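Local coordinates for protein oxidoreductase, Gfo/Idh/MocA family (Vibrio cholerae, PDB 1XEA) that is an oxidoreductase of the Gfo/Idh/MocA family that probably uses a nicotinamide dinucleotide cofactor bound to its N-terminal Rossmann domain, at residues D58-G63 against L86-F91; I5-L10 against P20-W25; L30-R35 against T42-Y47. All coordinates share one frame; numbering follows the deposited sequence.

Interaction 1: residues D58-G63 against L86-F91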
loop_
_atom_site.group_PDB
_atom_site.type_symbol
_atom_site.label_atom_id
_atom_site.label_comp_id
_atom_site.label_asym_id
_atom_site.label_seq_id
_atom_site.Cartn_x
_atom_site.Cartn_y
_atom_site.Cartn_z
ATOM N N ASP A 58 50.548 4.125 15.595
ATOM C CA ASP A 58 50.571 5.302 16.457
ATOM C C ASP A 58 49.316 5.374 17.309
ATOM O O ASP A 58 49.271 6.077 18.319
ATOM C CB ASP A 58 50.687 6.572 15.614
ATOM C CG ASP A 58 51.945 6.600 14.770
ATOM O OD1 ASP A 58 53.054 6.630 15.349
ATOM O OD2 ASP A 58 51.825 6.592 13.526
ATOM N N VAL A 59 48.296 4.640 16.888
ATOM C CA VAL A 59 47.029 4.609 17.595
ATOM C C VAL A 59 47.195 4.242 19.071
ATOM O O VAL A 59 46.470 4.746 19.924
ATOM C CB VAL A 59 46.059 3.611 16.914
ATOM C CG1 VAL A 59 44.804 3.436 17.747
ATOM C CG2 VAL A 59 45.699 4.114 15.519
ATOM N N LEU A 60 48.147 3.371 19.373
ATOM C CA LEU A 60 48.365 2.961 20.754
ATOM C C LEU A 60 48.814 4.108 21.643
ATOM O O LEU A 60 48.614 4.077 22.859
ATOM C CB LEU A 60 49.409 1.860 20.800
ATOM C CG LEU A 60 48.997 0.601 20.056
ATOM C CD1 LEU A 60 50.188 -0.337 20.020
ATOM C CD2 LEU A 60 47.793 -0.056 20.748
ATOM N N GLN A 61 49.428 5.114 21.029
ATOM C CA GLN A 61 49.936 6.280 21.752
ATOM C C GLN A 61 48.915 6.990 22.641
ATOM O O GLN A 61 49.225 7.388 23.767
ATOM C CB GLN A 61 50.543 7.279 20.758
ATOM C CG GLN A 61 51.750 6.711 20.010
ATOM C CD GLN A 61 52.492 7.747 19.186
ATOM O OE1 GLN A 61 52.963 8.754 19.717
ATOM N NE2 GLN A 61 52.612 7.500 17.882
ATOM N N TYR A 62 47.696 7.133 22.133
ATOM C CA TYR A 62 46.623 7.807 22.849
ATOM C C TYR A 62 45.947 6.939 23.915
ATOM O O TYR A 62 45.018 7.380 24.599
ATOM C CB TYR A 62 45.592 8.301 21.838
ATOM C CG TYR A 62 46.207 9.047 20.678
ATOM C CD1 TYR A 62 46.745 8.366 19.589
ATOM C CD2 TYR A 62 46.266 10.437 20.674
ATOM C CE1 TYR A 62 47.326 9.058 18.522
ATOM C CE2 TYR A 62 46.844 11.140 19.615
ATOM C CZ TYR A 62 47.371 10.451 18.541
ATOM O OH TYR A 62 47.923 11.155 17.491
ATOM N N GLY A 63 46.422 5.708 24.059
ATOM C CA GLY A 63 45.853 4.805 25.046
ATOM C C GLY A 63 44.361 4.603 24.877
ATOM O O GLY A 63 43.575 4.936 25.771
ATOM N N LEU A 86 47.796 -7.061 21.153
ATOM C CA LEU A 86 48.083 -5.987 22.094
ATOM C C LEU A 86 47.045 -5.985 23.214
ATOM O O LEU A 86 47.091 -5.145 24.113
ATOM C CB LEU A 86 48.044 -4.641 21.379
ATOM C CG LEU A 86 49.048 -4.488 20.242
ATOM C CD1 LEU A 86 48.685 -3.288 19.376
ATOM C CD2 LEU A 86 50.440 -4.341 20.824
ATOM N N GLY A 87 46.100 -6.920 23.139
ATOM C CA GLY A 87 45.059 -7.023 24.150
ATOM C C GLY A 87 44.082 -5.860 24.188
ATOM O O GLY A 87 43.919 -5.196 25.214
ATOM N N ILE A 88 43.417 -5.614 23.068
ATOM C CA ILE A 88 42.458 -4.523 22.995
ATOM C C ILE A 88 41.166 -4.974 22.314
ATOM O O ILE A 88 41.205 -5.577 21.242
ATOM C CB ILE A 88 43.064 -3.345 22.216
ATOM C CG1 ILE A 88 44.381 -2.937 22.876
ATOM C CG2 ILE A 88 42.102 -2.175 22.181
ATOM C CD1 ILE A 88 45.139 -1.880 22.120
ATOM N N PRO A 89 40.003 -4.710 22.941
ATOM C CA PRO A 89 38.727 -5.109 22.337
ATOM C C PRO A 89 38.704 -4.615 20.890
ATOM O O PRO A 89 38.868 -3.423 20.632
ATOM C CB PRO A 89 37.706 -4.392 23.209
ATOM C CG PRO A 89 38.371 -4.397 24.556
ATOM C CD PRO A 89 39.786 -4.009 24.219
ATOM N N THR A 90 38.514 -5.526 19.948
ATOM C CA THR A 90 38.501 -5.133 18.544
ATOM C C THR A 90 37.142 -5.282 17.859
ATOM O O THR A 90 36.421 -6.257 18.069
ATOM C CB THR A 90 39.552 -5.943 17.728
ATOM O OG1 THR A 90 40.858 -5.678 18.244
ATOM C CG2 THR A 90 39.518 -5.570 16.252
ATOM N N PHE A 91 36.817 -4.306 17.020
ATOM C CA PHE A 91 35.578 -4.305 16.266
ATOM C C PHE A 91 35.950 -4.281 14.796
ATOM O O PHE A 91 36.846 -3.538 14.392
ATOM C CB PHE A 91 34.761 -3.067 16.601
ATOM C CG PHE A 91 33.560 -2.883 15.727
ATOM C CD1 PHE A 91 32.350 -3.475 16.053
ATOM C CD2 PHE A 91 33.641 -2.117 14.571
ATOM C CE1 PHE A 91 31.227 -3.306 15.240
ATOM C CE2 PHE A 91 32.526 -1.941 13.750
ATOM C CZ PHE A 91 31.317 -2.538 14.087
#
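In the N-terminal Rossmann domain, Leu60, from a short helical turn ahead of strand 66-69, meets Leu86 and Ile88 in the link that leads from helix 76-85 into strand 90-93. The contact is wholly apolar and chiefly between methyl groups. Leu60 CD1 lies 3.4 Å from Leu86 CD1, and its other branch, CD2, reaches Ile88 CD1 at 3.5 Å. The two methyls of Leu60 are thus shared out: Leu86 CD1 also approaches CD2, at 3.6 Å, whereas Ile88 meets only the CD2 branch. With CG anti to its own carbonyl carbon (chi1 close to -60°), each leucine points its branched end at the other segment, and the two side chains cross obliquely. Leu60 and Leu86 sit toward the surface, while Ile88 forms the buried end.

The backbone supplies the geometry. Gly87 takes positive phi in a Schellman motif that ends helix 76-85, and the chain then turns back toward the sheet. Just beyond, Thr90 OG1 donates to Ile88 O at 3.0 Å, 28° out of the carbonyl plane, tying the threonine side chain to the backbone two residues earlier. On the other segment, Gly63 N bonds to Leu60 O at 3.0 Å and closes the turn. Apolar packing of this kind, between two connections that feed neighbouring parallel strands, lies at the N-terminal ends of inner strands of a Rossmann sheet.

Interaction 2: residues I5-L10 against P20-W25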
loop_
_atom_site.group_PDB
_atom_site.type_symbol
_atom_site.label_atom_id
_atom_site.label_comp_id
_atom_site.label_asym_id
_atom_site.label_seq_id
_atom_site.Cartn_x
_atom_site.Cartn_y
_atom_site.Cartn_z
ATOM N N ILE A 5 37.671 5.369 21.761
ATOM C CA ILE A 5 37.665 4.435 20.652
ATOM C C ILE A 5 38.498 4.981 19.500
ATOM O O ILE A 5 38.525 6.183 19.261
ATOM C CB ILE A 5 36.196 4.178 20.174
ATOM C CG1 ILE A 5 35.489 3.204 21.119
ATOM C CG2 ILE A 5 36.179 3.590 18.775
ATOM C CD1 ILE A 5 35.313 3.696 22.536
ATOM N N ALA A 6 39.189 4.100 18.792
ATOM C CA ALA A 6 39.988 4.523 17.662
ATOM C C ALA A 6 39.373 3.889 16.434
ATOM O O ALA A 6 39.097 2.686 16.409
ATOM C CB ALA A 6 41.412 4.065 17.831
HETATM N N MSE A 7 39.131 4.704 15.421
HETATM C CA MSE A 7 38.566 4.199 14.187
HETATM C C MSE A 7 39.631 4.162 13.099
HETATM O O MSE A 7 40.083 5.197 12.608
HETATM C CB MSE A 7 37.402 5.072 13.746
HETATM C CG MSE A 7 36.158 4.870 14.572
HETATM SE SE MSE A 7 34.675 5.876 13.884
HETATM C CE MSE A 7 34.853 5.451 12.002
ATOM N N ILE A 8 40.023 2.954 12.730
ATOM C CA ILE A 8 41.032 2.767 11.711
ATOM C C ILE A 8 40.374 2.475 10.376
ATOM O O ILE A 8 39.544 1.572 10.274
ATOM C CB ILE A 8 41.971 1.589 12.055
ATOM C CG1 ILE A 8 42.749 1.880 13.342
ATOM C CG2 ILE A 8 42.923 1.326 10.903
ATOM C CD1 ILE A 8 42.015 1.512 14.603
ATOM N N GLY A 9 40.742 3.247 9.357
ATOM C CA GLY A 9 40.195 3.043 8.024
ATOM C C GLY A 9 38.877 3.749 7.784
ATOM O O GLY A 9 37.803 3.182 7.988
ATOM N N LEU A 10 38.957 4.989 7.324
ATOM C CA LEU A 10 37.755 5.769 7.084
ATOM C C LEU A 10 37.262 5.715 5.644
ATOM O O LEU A 10 37.465 6.649 4.871
ATOM C CB LEU A 10 37.995 7.215 7.521
ATOM C CG LEU A 10 38.560 7.314 8.940
ATOM C CD1 LEU A 10 38.788 8.772 9.287
ATOM C CD2 LEU A 10 37.626 6.655 9.941
ATOM N N PRO A 20 29.543 9.258 11.644
ATOM C CA PRO A 20 28.467 10.144 12.082
ATOM C C PRO A 20 27.766 9.706 13.368
ATOM O O PRO A 20 27.329 10.543 14.158
ATOM C CB PRO A 20 27.535 10.183 10.869
ATOM C CG PRO A 20 27.797 8.898 10.174
ATOM C CD PRO A 20 29.280 8.753 10.285
ATOM N N VAL A 21 27.664 8.402 13.592
ATOM C CA VAL A 21 27.010 7.914 14.798
ATOM C C VAL A 21 27.919 8.069 16.000
ATOM O O VAL A 21 27.473 8.468 17.059
ATOM C CB VAL A 21 26.619 6.430 14.669
ATOM C CG1 VAL A 21 26.193 5.879 16.019
ATOM C CG2 VAL A 21 25.504 6.284 13.669
ATOM N N LEU A 22 29.196 7.756 15.836
ATOM C CA LEU A 22 30.118 7.865 16.944
ATOM C C LEU A 22 30.458 9.279 17.345
ATOM O O LEU A 22 30.476 9.596 18.530
ATOM C CB LEU A 22 31.398 7.125 16.624
ATOM C CG LEU A 22 31.426 5.704 17.178
ATOM C CD1 LEU A 22 30.259 4.880 16.653
ATOM C CD2 LEU A 22 32.742 5.084 16.785
ATOM N N ALA A 23 30.735 10.126 16.358
ATOM C CA ALA A 23 31.099 11.523 16.611
ATOM C C ALA A 23 30.010 12.258 17.378
ATOM O O ALA A 23 30.203 13.378 17.837
ATOM C CB ALA A 23 31.375 12.228 15.298
ATOM N N GLN A 24 28.872 11.602 17.532
ATOM C CA GLN A 24 27.738 12.183 18.219
ATOM C C GLN A 24 27.468 11.447 19.533
ATOM O O GLN A 24 26.771 11.958 20.407
ATOM C CB GLN A 24 26.530 12.117 17.275
ATOM C CG GLN A 24 25.180 12.250 17.922
ATOM C CD GLN A 24 24.466 10.926 18.018
ATOM O OE1 GLN A 24 24.956 9.982 18.638
ATOM N NE2 GLN A 24 23.299 10.842 17.392
ATOM N N TRP A 25 28.029 10.248 19.676
ATOM C CA TRP A 25 27.828 9.451 20.885
ATOM C C TRP A 25 28.407 10.134 22.114
ATOM O O TRP A 25 29.506 10.678 22.087
ATOM C CB TRP A 25 28.456 8.063 20.724
ATOM C CG TRP A 25 27.480 6.940 20.897
ATOM C CD1 TRP A 25 26.672 6.382 19.931
ATOM C CD2 TRP A 25 27.190 6.239 22.111
ATOM N NE1 TRP A 25 25.903 5.378 20.477
ATOM C CE2 TRP A 25 26.199 5.269 21.811
ATOM C CE3 TRP A 25 27.667 6.334 23.425
ATOM C CZ2 TRP A 25 25.678 4.400 22.779
ATOM C CZ3 TRP A 25 27.150 5.466 24.397
ATOM C CH2 TRP A 25 26.163 4.511 24.066
#
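Leu22, of helix 12-22, lays its CD2 methyl against the selenium of Met7, a residue of strand 3-8 present here as selenomethionine; Leu22 CD2 to Met7 SE is 3.6 Å. The same methyl is 4.1 Å from Met7 CG, so it rests against the flank of the chain instead of meeting its end. In Met7, CG lies anti to the carbonyl carbon (chi1 -74°) and the extended chi2 (-175°) carries the selenium to Leu22; the bend at chi3, 46°, affects only where CE goes. Ile5, two residues earlier and on the same face of the strand, adds a slacker touch, Ile5 CG2 to Leu22 CD2 at 4.2 Å, while the CB of Ala6 between them points away from the helix. One leucine methyl therefore carries the whole tight part, and all three residues are buried. Leu30 and Met68, from the strands flanking 3-8, also border Leu22.

The outer part of 20-25 is different in character. From Leu22 the chain enters a type I turn, closed by Trp25 N to Leu22 O at 2.8 Å. Ala23, Gln24 and Trp25, all partly exposed, make no contact with the strand. Ala23 and Gln24 instead lie beside a second subunit, where Ala23 O receives a weak hydrogen bond from Arg48 of that chain. Just beyond the C-terminal end of strand 3-8, Gly9 adopts positive-phi angles suited to glycine, consistent with the GxGxxA turn of dinucleotide-binding Rossmann folds. With only methyls, a methylene and selenium meeting, the attraction is dispersive and undirected; the fit rests on shape and burial.

Interaction 3: residues L30-R35 against T42-Y47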
loop_
_atom_site.group_PDB
_atom_site.type_symbol
_atom_site.label_atom_id
_atom_site.label_comp_id
_atom_site.label_asym_id
_atom_site.label_seq_id
_atom_site.Cartn_x
_atom_site.Cartn_y
_atom_site.Cartn_z
ATOM N N LEU A 30 37.088 10.152 20.270
ATOM C CA LEU A 30 37.467 9.475 19.042
ATOM C C LEU A 30 38.907 9.734 18.637
ATOM O O LEU A 30 39.492 10.769 18.970
ATOM C CB LEU A 30 36.540 9.898 17.901
ATOM C CG LEU A 30 35.380 8.967 17.549
ATOM C CD1 LEU A 30 34.491 9.643 16.524
ATOM C CD2 LEU A 30 35.918 7.644 17.003
ATOM N N VAL A 31 39.472 8.779 17.911
ATOM C CA VAL A 31 40.835 8.891 17.431
ATOM C C VAL A 31 40.832 8.428 15.980
ATOM O O VAL A 31 40.926 7.236 15.703
ATOM C CB VAL A 31 41.806 8.016 18.272
ATOM C CG1 VAL A 31 43.227 8.230 17.797
ATOM C CG2 VAL A 31 41.693 8.367 19.756
ATOM N N LEU A 32 40.702 9.369 15.054
ATOM C CA LEU A 32 40.673 9.013 13.646
ATOM C C LEU A 32 42.021 8.538 13.126
ATOM O O LEU A 32 43.081 9.018 13.538
ATOM C CB LEU A 32 40.172 10.187 12.801
ATOM C CG LEU A 32 38.736 10.638 13.100
ATOM C CD1 LEU A 32 38.321 11.680 12.083
ATOM C CD2 LEU A 32 37.780 9.451 13.053
ATOM N N CYS A 33 41.965 7.575 12.216
ATOM C CA CYS A 33 43.162 7.013 11.623
ATOM C C CYS A 33 42.884 6.430 10.252
ATOM O O CYS A 33 41.969 5.625 10.079
ATOM C CB CYS A 33 43.723 5.917 12.512
ATOM S SG CYS A 33 45.017 4.981 11.701
ATOM N N THR A 34 43.692 6.824 9.279
ATOM C CA THR A 34 43.517 6.319 7.934
ATOM C C THR A 34 44.746 6.641 7.095
ATOM O O THR A 34 45.487 7.578 7.402
ATOM C CB THR A 34 42.228 6.910 7.296
ATOM O OG1 THR A 34 42.003 6.326 6.007
ATOM C CG2 THR A 34 42.335 8.415 7.165
ATOM N N ARG A 35 44.975 5.843 6.054
ATOM C CA ARG A 35 46.123 6.031 5.168
ATOM C C ARG A 35 46.183 7.451 4.613
ATOM O O ARG A 35 47.092 8.211 4.942
ATOM C CB ARG A 35 46.073 5.021 4.008
ATOM C CG ARG A 35 46.637 3.639 4.327
ATOM C CD ARG A 35 48.154 3.677 4.520
ATOM N NE ARG A 35 48.695 2.377 4.933
ATOM C CZ ARG A 35 49.123 2.085 6.163
ATOM N NH1 ARG A 35 49.082 3.004 7.121
ATOM N NH2 ARG A 35 49.581 0.867 6.440
ATOM N N THR A 42 40.312 16.119 6.442
ATOM C CA THR A 42 39.030 16.668 6.065
ATOM C C THR A 42 37.994 16.211 7.084
ATOM O O THR A 42 37.284 17.026 7.666
ATOM C CB THR A 42 38.626 16.199 4.667
ATOM O OG1 THR A 42 39.617 16.619 3.723
ATOM C CG2 THR A 42 37.283 16.780 4.284
ATOM N N LEU A 43 37.935 14.906 7.314
ATOM C CA LEU A 43 36.987 14.349 8.261
ATOM C C LEU A 43 37.269 14.856 9.668
ATOM O O LEU A 43 36.354 15.271 10.384
ATOM C CB LEU A 43 37.042 12.816 8.230
ATOM C CG LEU A 43 36.473 12.124 6.979
ATOM C CD1 LEU A 43 36.846 10.664 6.995
ATOM C CD2 LEU A 43 34.955 12.293 6.911
ATOM N N ALA A 44 38.532 14.830 10.069
ATOM C CA ALA A 44 38.906 15.292 11.402
ATOM C C ALA A 44 38.431 16.724 11.682
ATOM O O ALA A 44 38.026 17.039 12.803
ATOM C CB ALA A 44 40.423 15.187 11.581
ATOM N N THR A 45 38.495 17.588 10.671
ATOM C CA THR A 45 38.049 18.976 10.807
ATOM C C THR A 45 36.529 19.008 10.921
ATOM O O THR A 45 35.979 19.713 11.757
ATOM C CB THR A 45 38.421 19.827 9.569
ATOM O OG1 THR A 45 39.843 19.913 9.445
ATOM C CG2 THR A 45 37.841 21.225 9.689
ATOM N N ARG A 46 35.867 18.243 10.058
ATOM C CA ARG A 46 34.418 18.185 10.020
ATOM C C ARG A 46 33.805 17.707 11.315
ATOM O O ARG A 46 32.789 18.239 11.755
ATOM C CB ARG A 46 33.943 17.272 8.897
ATOM C CG ARG A 46 32.430 17.283 8.731
ATOM C CD ARG A 46 31.952 16.380 7.603
ATOM N NE ARG A 46 30.558 16.650 7.254
ATOM C CZ ARG A 46 29.918 16.064 6.249
ATOM N NH1 ARG A 46 30.549 15.173 5.492
ATOM N NH2 ARG A 46 28.652 16.379 5.999
ATOM N N TYR A 47 34.398 16.695 11.928
ATOM C CA TYR A 47 33.846 16.188 13.172
ATOM C C TYR A 47 34.623 16.641 14.395
ATOM O O TYR A 47 34.521 16.040 15.465
ATOM C CB TYR A 47 33.767 14.662 13.129
ATOM C CG TYR A 47 32.844 14.161 12.048
ATOM C CD1 TYR A 47 33.338 13.800 10.788
ATOM C CD2 TYR A 47 31.468 14.089 12.266
ATOM C CE1 TYR A 47 32.478 13.380 9.773
ATOM C CE2 TYR A 47 30.604 13.674 11.262
ATOM C CZ TYR A 47 31.111 13.320 10.020
ATOM O OH TYR A 47 30.249 12.900 9.037
#
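With CG anti to its own carbonyl carbon (chi1 -62°) and CD1 extended anti to CA (chi2 -173°), Leu32 reaches from strand 28-33 to the backbone of helix 37-46. Its CD1 methyl settles over the peptide that joins Leu43 to Ala44: from Leu32 CD1 it is 3.7 Å to Ala44 CA and 4.1 Å to Leu43 C. The side chains themselves are touched more lightly, with Leu32 CD1 4.1 Å from Ala44 CB and 4.2 Å from Leu43 CB. The CA atoms of Leu32 and Ala44 are 6.9 Å apart, the nearest such pair across the two segments.

Strand 28-33 and helix 37-46 follow each other in the Rossmann fold, and this buried contact seats that helix on one of the two outermost strands of the sheet within the chain. Leu40, Val49 and Leu10 also border Leu32. Leu43 sends its side chain on to Leu10, Gln15 and Leu19, so the helix also leans on helix 12-22 and the turn before it. Past the contact, Tyr47 receives Leu43 CD2 at its ring edge, in plane, and Arg46 CG over one face, 4.0 Å above the ring and offset toward its rim. Arg46 NE meanwhile hydrogen-bonds to Gln24 O of the second subunit.

Read from the N terminus, the contacts come strictly in series, without nesting or crossing. Interaction 2 closes the loop from strand 3-8 through helix 12-22; interaction 3 then folds helix 37-46 back on strand 28-33; interaction 1, later, joins the approach to strand 66-69 with that to strand 90-93. The first two are bound through the sheet, where Gly9 N lies 2.8 Å from Cys33 O, a probable hydrogen bond, and both border the second subunit. Interaction 1 joins them from the other face: Val59 CG1 packs on Ala6 CB at 3.5 Å. Together they tie helices and connections to both faces of one parallel sheet.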